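Local structure of DNA-(apurinic or apyrimidinic site) endonuclease 2 (Xenopus laevis, 6WCD) at residues A[84-89]-A[110-115]; A[96-102]-A[166-171]. The protein acts in base excision repair as a weak apurinic/apyrimidinic endonuclease and a 3'-5' exonuclease, through the metal-dependent catalytic domain described here. The contacts are given in a common frame with arbitrary orientation. Where two conformers were deposited one is given. Numbering follows the deposited sequence.

Contact 1 (A[84-89]-A[110-115]); sequences GLSGVF and LQSLDQ
Asp-114, in the last turn of helix 107-114, points its CB toward the 84-89 loop; its chi1 of -95° sets the carboxylate to take two successive backbone amides directly and others through a water. Asp-114 OD1 accepts a hydrogen bond from Leu-85 N at 2.8 Å, nearly straight; Asp-114 OD2 accepts from Ser-86 N at 2.8 Å and from Ser-86 OG at 2.7 Å. The water donates to Asp-114 OD2 at 2.7 Å and accepts from Phe-89 N at 3.0 Å and, weakly, Gly-87 N at 3.2 Å. One buried acid thus organises an irregular loop. Gly-84 (phi 84°, psi 174°) shows the price: its CA is 5.1 Å from Asp-114 CA, and a CB would clash with Asp-114 OD2. Ser-86 adopts the p rotamer, and Val-88 N donates weakly to Ser-86 OG at 3.4 Å; between them Gly-87, with phi 95°, turns the chain. In this endonuclease/exonuclease/phosphatase fold, the loop leaves strand 80-83 within a proposed Claspin-like CKB motif. It steps one turn toward the helix start, Ser-86 CA 6.2 Å from Leu-110 CA, then returns, Val-88 CA 6.3 Å from Gln-111 CA; Val-88 CG1 meets Leu-110 CB at 4.1 Å. The less well ordered Phe-89 (chi1 m) brings its ring to the helix end, Phe-89 CE2 3.6 Å from Asp-114 C, while Arg-60 makes a cation-pi contact with it.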
loop_
_atom_site.group_PDB
_atom_site.type_symbol
_atom_site.label_atom_id
_atom_site.label_comp_id
_atom_site.label_asym_id
_atom_site.label_seq_id
_atom_site.Cartn_x
_atom_site.Cartn_y
_atom_site.Cartn_z
ATOM N N GLY A 84 -8.722 1.387 6.758
ATOM C CA GLY A 84 -9.732 0.695 6.012
ATOM C C GLY A 84 -10.131 1.471 4.778
ATOM O O GLY A 84 -9.721 2.602 4.563
ATOM N N LEU A 85 -10.968 0.841 3.973
ATOM C CA LEU A 85 -11.500 1.432 2.743
ATOM C C LEU A 85 -12.935 1.885 2.827
ATOM O O LEU A 85 -13.369 2.645 1.931
ATOM C CB LEU A 85 -11.404 0.424 1.587
ATOM C CG LEU A 85 -9.996 -0.003 1.223
ATOM C CD1 LEU A 85 -10.021 -1.162 0.260
ATOM C CD2 LEU A 85 -9.190 1.125 0.665
ATOM N N SER A 86 -13.684 1.481 3.840
ATOM C CA SER A 86 -15.117 1.726 3.870
ATOM C C SER A 86 -15.578 2.729 4.911
ATOM O O SER A 86 -16.743 3.141 4.850
ATOM C CB SER A 86 -15.887 0.439 4.121
ATOM O OG SER A 86 -15.810 0.068 5.479
ATOM N N GLY A 87 -14.755 3.096 5.871
ATOM C CA GLY A 87 -15.237 4.021 6.897
ATOM C C GLY A 87 -15.752 3.386 8.172
ATOM O O GLY A 87 -15.937 4.101 9.166
ATOM N N VAL A 88 -15.974 2.071 8.198
ATOM C CA VAL A 88 -16.605 1.482 9.372
ATOM C C VAL A 88 -15.696 1.520 10.603
ATOM O O VAL A 88 -16.192 1.526 11.734
ATOM C CB VAL A 88 -17.093 0.052 9.049
ATOM C CG1 VAL A 88 -18.140 0.100 7.926
ATOM C CG2 VAL A 88 -15.943 -0.833 8.670
ATOM N N PHE A 89 -14.381 1.552 10.443
ATOM C CA PHE A 89 -13.480 1.632 11.588
ATOM C C PHE A 89 -12.878 3.025 11.732
ATOM O O PHE A 89 -11.723 3.181 12.130
ATOM C CB PHE A 89 -12.383 0.574 11.491
ATOM C CG PHE A 89 -12.910 -0.825 11.570
ATOM C CD1 PHE A 89 -13.406 -1.322 12.759
ATOM C CD2 PHE A 89 -12.924 -1.640 10.455
ATOM C CE1 PHE A 89 -13.904 -2.609 12.838
ATOM C CE2 PHE A 89 -13.421 -2.922 10.524
ATOM C CZ PHE A 89 -13.914 -3.408 11.717
ATOM N N LEU A 110 -18.976 -4.756 4.482
ATOM C CA LEU A 110 -17.962 -3.751 4.648
ATOM C C LEU A 110 -17.099 -4.016 5.885
ATOM O O LEU A 110 -15.873 -3.829 5.850
ATOM C CB LEU A 110 -18.585 -2.360 4.738
ATOM C CG LEU A 110 -19.277 -1.901 3.446
ATOM C CD1 LEU A 110 -19.902 -0.529 3.705
ATOM C CD2 LEU A 110 -18.335 -1.836 2.238
ATOM N N GLN A 111 -17.724 -4.447 6.983
ATOM C CA GLN A 111 -16.922 -4.723 8.167
ATOM C C GLN A 111 -15.947 -5.850 7.883
ATOM O O GLN A 111 -14.772 -5.788 8.247
ATOM C CB GLN A 111 -17.822 -5.083 9.359
ATOM C CG GLN A 111 -17.042 -5.301 10.645
ATOM C CD GLN A 111 -17.794 -4.826 11.876
ATOM O OE1 GLN A 111 -18.967 -4.447 11.799
ATOM N NE2 GLN A 111 -17.119 -4.841 13.021
ATOM N N SER A 112 -16.426 -6.876 7.201
ATOM C CA SER A 112 -15.560 -8.014 6.900
ATOM C C SER A 112 -14.405 -7.632 6.018
ATOM O O SER A 112 -13.289 -8.128 6.206
ATOM C CB SER A 112 -16.340 -9.107 6.214
ATOM O OG SER A 112 -17.281 -9.648 7.099
ATOM N N LEU A 113 -14.648 -6.752 5.032
ATOM C CA LEU A 113 -13.597 -6.339 4.119
ATOM C C LEU A 113 -12.584 -5.450 4.792
ATOM O O LEU A 113 -11.451 -5.349 4.312
ATOM C CB LEU A 113 -14.229 -5.641 2.905
ATOM C CG LEU A 113 -14.994 -6.515 1.959
ATOM C CD1 LEU A 113 -15.900 -5.758 1.025
ATOM C CD2 LEU A 113 -13.984 -7.403 1.175
ATOM N N ASP A 114 -12.956 -4.745 5.877
ATOM C CA ASP A 114 -12.070 -3.822 6.547
ATOM C C ASP A 114 -11.453 -4.332 7.849
ATOM O O ASP A 114 -10.518 -3.702 8.354
ATOM C CB ASP A 114 -12.810 -2.504 6.838
ATOM C CG ASP A 114 -12.578 -1.483 5.773
ATOM O OD1 ASP A 114 -11.777 -1.723 4.832
ATOM O OD2 ASP A 114 -13.193 -0.395 5.914
ATOM N N GLN A 115 -11.832 -5.519 8.323
ATOM C CA GLN A 115 -11.374 -5.957 9.633
ATOM C C GLN A 115 -10.084 -6.766 9.610
ATOM O O GLN A 115 -9.708 -7.316 10.650
ATOM C CB GLN A 115 -12.468 -6.783 10.322
ATOM C CG GLN A 115 -12.708 -8.101 9.679
ATOM C CD GLN A 115 -13.797 -8.921 10.357
ATOM O OE1 GLN A 115 -14.437 -8.478 11.320
ATOM N NE2 GLN A 115 -14.039 -10.117 9.834
HETATM O O HOH W 1 -12.845 1.504 7.871
#

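Contact 2 (A[96-102]-A[166-171]); sequences VGCYGNT and TRAEAI
An extended, irregular connection packs here on helix 152-173 of the endonuclease/exonuclease/phosphatase fold, and the principle it illustrates is a loop fixed to a helix by an arginine that reaches its backbone carbonyl. Val-96 (chi1 t) starts the contact, CG1 4.2 Å from Ile-171 CD1 and CB 3.8 Å from Arg-167 NH2. Gly-97 follows with phi 71° and psi -158°, and its O is the polar anchor: Arg-167 NH2 donates to it at 2.8 Å, and NE adds a weak hydrogen bond at 3.0 Å. The arginine leaves the helix with chi1 t and chi2 p, which carries the guanidinium alongside the loop. Cys-98, with both backbone angles positive (56°, 68°), lies 5.2 Å from Ile-171 between CA atoms and sets its CB 3.8 Å from Ile-171 CG1. Tyr-99 points its CB away from the helix, yet its ring swings back so that Tyr-99 CE1 sits over one face of the guanidinium, 3.5 Å from Arg-167 NH2. Its OH hydrogen-bonds to Glu-82, which also receives the amides of Val-96 and Gly-97. At Gly-100 (78°, 178°) the CA-to-CA spacing is shortest, 5.0 Å between Gly-100 and Ala-170, with Gly-100 N 3.5 Å from Ala-170 CB; a CB here would clash with Thr-166 CG2. The loop then drifts along Thr-166 (chi1 m), whose CG2 meets Asn-101 O at 3.6 Å and, last, Thr-102 CG2 at 4.3 Å.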
loop_
_atom_site.group_PDB
_atom_site.type_symbol
_atom_site.label_atom_id
_atom_site.label_comp_id
_atom_site.label_asym_id
_atom_site.label_seq_id
_atom_site.Cartn_x
_atom_site.Cartn_y
_atom_site.Cartn_z
ATOM N N VAL A 96 -10.279 10.743 6.415
ATOM C CA VAL A 96 -10.150 11.111 5.006
ATOM C C VAL A 96 -11.497 11.252 4.315
ATOM O O VAL A 96 -11.693 12.118 3.463
ATOM C CB VAL A 96 -9.299 10.044 4.303
ATOM C CG1 VAL A 96 -9.352 10.229 2.811
ATOM C CG2 VAL A 96 -7.866 10.063 4.868
ATOM N N GLY A 97 -12.435 10.354 4.604
ATOM C CA GLY A 97 -13.734 10.492 3.959
ATOM C C GLY A 97 -13.725 10.157 2.467
ATOM O O GLY A 97 -12.861 9.457 1.950
ATOM N N CYS A 98 -14.725 10.700 1.767
ATOM C CA CYS A 98 -14.936 10.453 0.334
ATOM C C CYS A 98 -15.060 8.950 0.052
ATOM O O CYS A 98 -14.218 8.343 -0.588
ATOM C CB CYS A 98 -13.786 11.003 -0.524
ATOM S SG CYS A 98 -13.513 12.761 -0.326
ATOM N N TYR A 99 -16.154 8.373 0.549
ATOM C CA TYR A 99 -16.302 6.911 0.522
ATOM C C TYR A 99 -16.781 6.336 -0.814
ATOM O O TYR A 99 -16.469 5.171 -1.123
ATOM C CB TYR A 99 -17.240 6.519 1.651
ATOM C CG TYR A 99 -16.623 6.830 2.991
ATOM C CD1 TYR A 99 -15.499 6.161 3.419
ATOM C CD2 TYR A 99 -17.120 7.817 3.787
ATOM C CE1 TYR A 99 -14.911 6.469 4.640
ATOM C CE2 TYR A 99 -16.537 8.126 5.014
ATOM C CZ TYR A 99 -15.440 7.444 5.429
ATOM O OH TYR A 99 -14.852 7.765 6.646
ATOM N N GLY A 100 -17.508 7.086 -1.603
ATOM C CA GLY A 100 -18.125 6.572 -2.803
ATOM C C GLY A 100 -19.386 5.767 -2.481
ATOM O O GLY A 100 -19.784 5.577 -1.329
ATOM N N ASN A 101 -20.020 5.302 -3.546
ATOM C CA ASN A 101 -21.310 4.646 -3.458
ATOM C C ASN A 101 -21.080 3.167 -3.180
ATOM O O ASN A 101 -20.568 2.440 -4.031
ATOM C CB ASN A 101 -22.094 4.862 -4.750
ATOM C CG ASN A 101 -23.461 4.224 -4.705
ATOM O OD1 ASN A 101 -23.677 3.292 -3.966
ATOM N ND2 ASN A 101 -24.398 4.752 -5.483
ATOM N N THR A 102 -21.455 2.714 -1.985
ATOM C CA THR A 102 -21.268 1.302 -1.647
ATOM C C THR A 102 -22.605 0.584 -1.514
ATOM O O THR A 102 -22.719 -0.392 -0.773
ATOM C CB THR A 102 -20.404 1.120 -0.389
ATOM O OG1 THR A 102 -20.993 1.833 0.704
ATOM C CG2 THR A 102 -19.006 1.642 -0.619
ATOM N N THR A 166 -13.759 1.671 -5.756
ATOM C CA THR A 166 -14.797 2.625 -5.373
ATOM C C THR A 166 -14.202 3.744 -4.536
ATOM O O THR A 166 -14.473 4.928 -4.759
ATOM C CB THR A 166 -15.897 1.898 -4.607
ATOM O OG1 THR A 166 -16.547 0.951 -5.466
ATOM C CG2 THR A 166 -16.981 2.885 -4.153
ATOM N N ARG A 167 -13.415 3.391 -3.532
ATOM C CA ARG A 167 -12.895 4.412 -2.634
ATOM C C ARG A 167 -11.883 5.310 -3.341
ATOM O O ARG A 167 -11.901 6.528 -3.176
ATOM C CB ARG A 167 -12.265 3.755 -1.407
ATOM C CG ARG A 167 -11.731 4.776 -0.397
ATOM C CD ARG A 167 -12.875 5.574 0.214
ATOM N NE ARG A 167 -12.453 6.572 1.195
ATOM C CZ ARG A 167 -12.102 6.285 2.439
ATOM N NH1 ARG A 167 -12.058 5.046 2.852
ATOM N NH2 ARG A 167 -11.760 7.264 3.293
ATOM N N ALA A 168 -10.947 4.710 -4.079
ATOM C CA ALA A 168 -9.880 5.485 -4.707
ATOM C C ALA A 168 -10.441 6.456 -5.721
ATOM O O ALA A 168 -10.002 7.619 -5.786
ATOM C CB ALA A 168 -8.889 4.542 -5.354
ATOM N N GLU A 169 -11.427 6.023 -6.510
ATOM C CA GLU A 169 -12.041 6.920 -7.493
ATOM C C GLU A 169 -12.862 8.006 -6.816
ATOM O O GLU A 169 -12.911 9.152 -7.315
ATOM C CB GLU A 169 -12.856 6.105 -8.498
ATOM C CG GLU A 169 -11.924 5.251 -9.344
ATOM C CD GLU A 169 -12.623 4.472 -10.437
ATOM O OE1 GLU A 169 -13.875 4.562 -10.589
ATOM O OE2 GLU A 169 -11.903 3.762 -11.150
ATOM N N ALA A 170 -13.465 7.719 -5.665
ATOM C CA ALA A 170 -14.244 8.758 -4.999
ATOM C C ALA A 170 -13.330 9.825 -4.416
ATOM O O ALA A 170 -13.629 11.027 -4.518
ATOM C CB ALA A 170 -15.105 8.168 -3.887
ATOM N N ILE A 171 -12.203 9.415 -3.855
ATOM C CA ILE A 171 -11.252 10.419 -3.352
ATOM C C ILE A 171 -10.758 11.251 -4.519
ATOM O O ILE A 171 -10.690 12.485 -4.442
ATOM C CB ILE A 171 -10.097 9.738 -2.598
ATOM C CG1 ILE A 171 -10.645 9.054 -1.348
ATOM C CG2 ILE A 171 -8.999 10.741 -2.267
ATOM C CD1 ILE A 171 -9.662 8.030 -0.718
#

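How the contacts relate
Contacts 1 and 2 sit side by side, centres about 12 Å apart, on one side of the domain. Their segments alternate along the chain: 84-89, 96-102, 110-115, then 166-171. The first two belong to one long connection between strand 80-83 and helix 107-114. The contacts meet directly: Leu-85 O probably accepts a weak hydrogen bond from Arg-167 NH1 at 2.9 Å, and Gly-87 CA packs 3.3 Å from Tyr-99 CE1. Arg-167, on helix 152-173, also touches Leu-121 of strand 119-127, so it ties both parts of the connection to helix and sheet. The Leu-85 side chain lies about 10 Å from that of Tyr-142, an active-site residue by similarity.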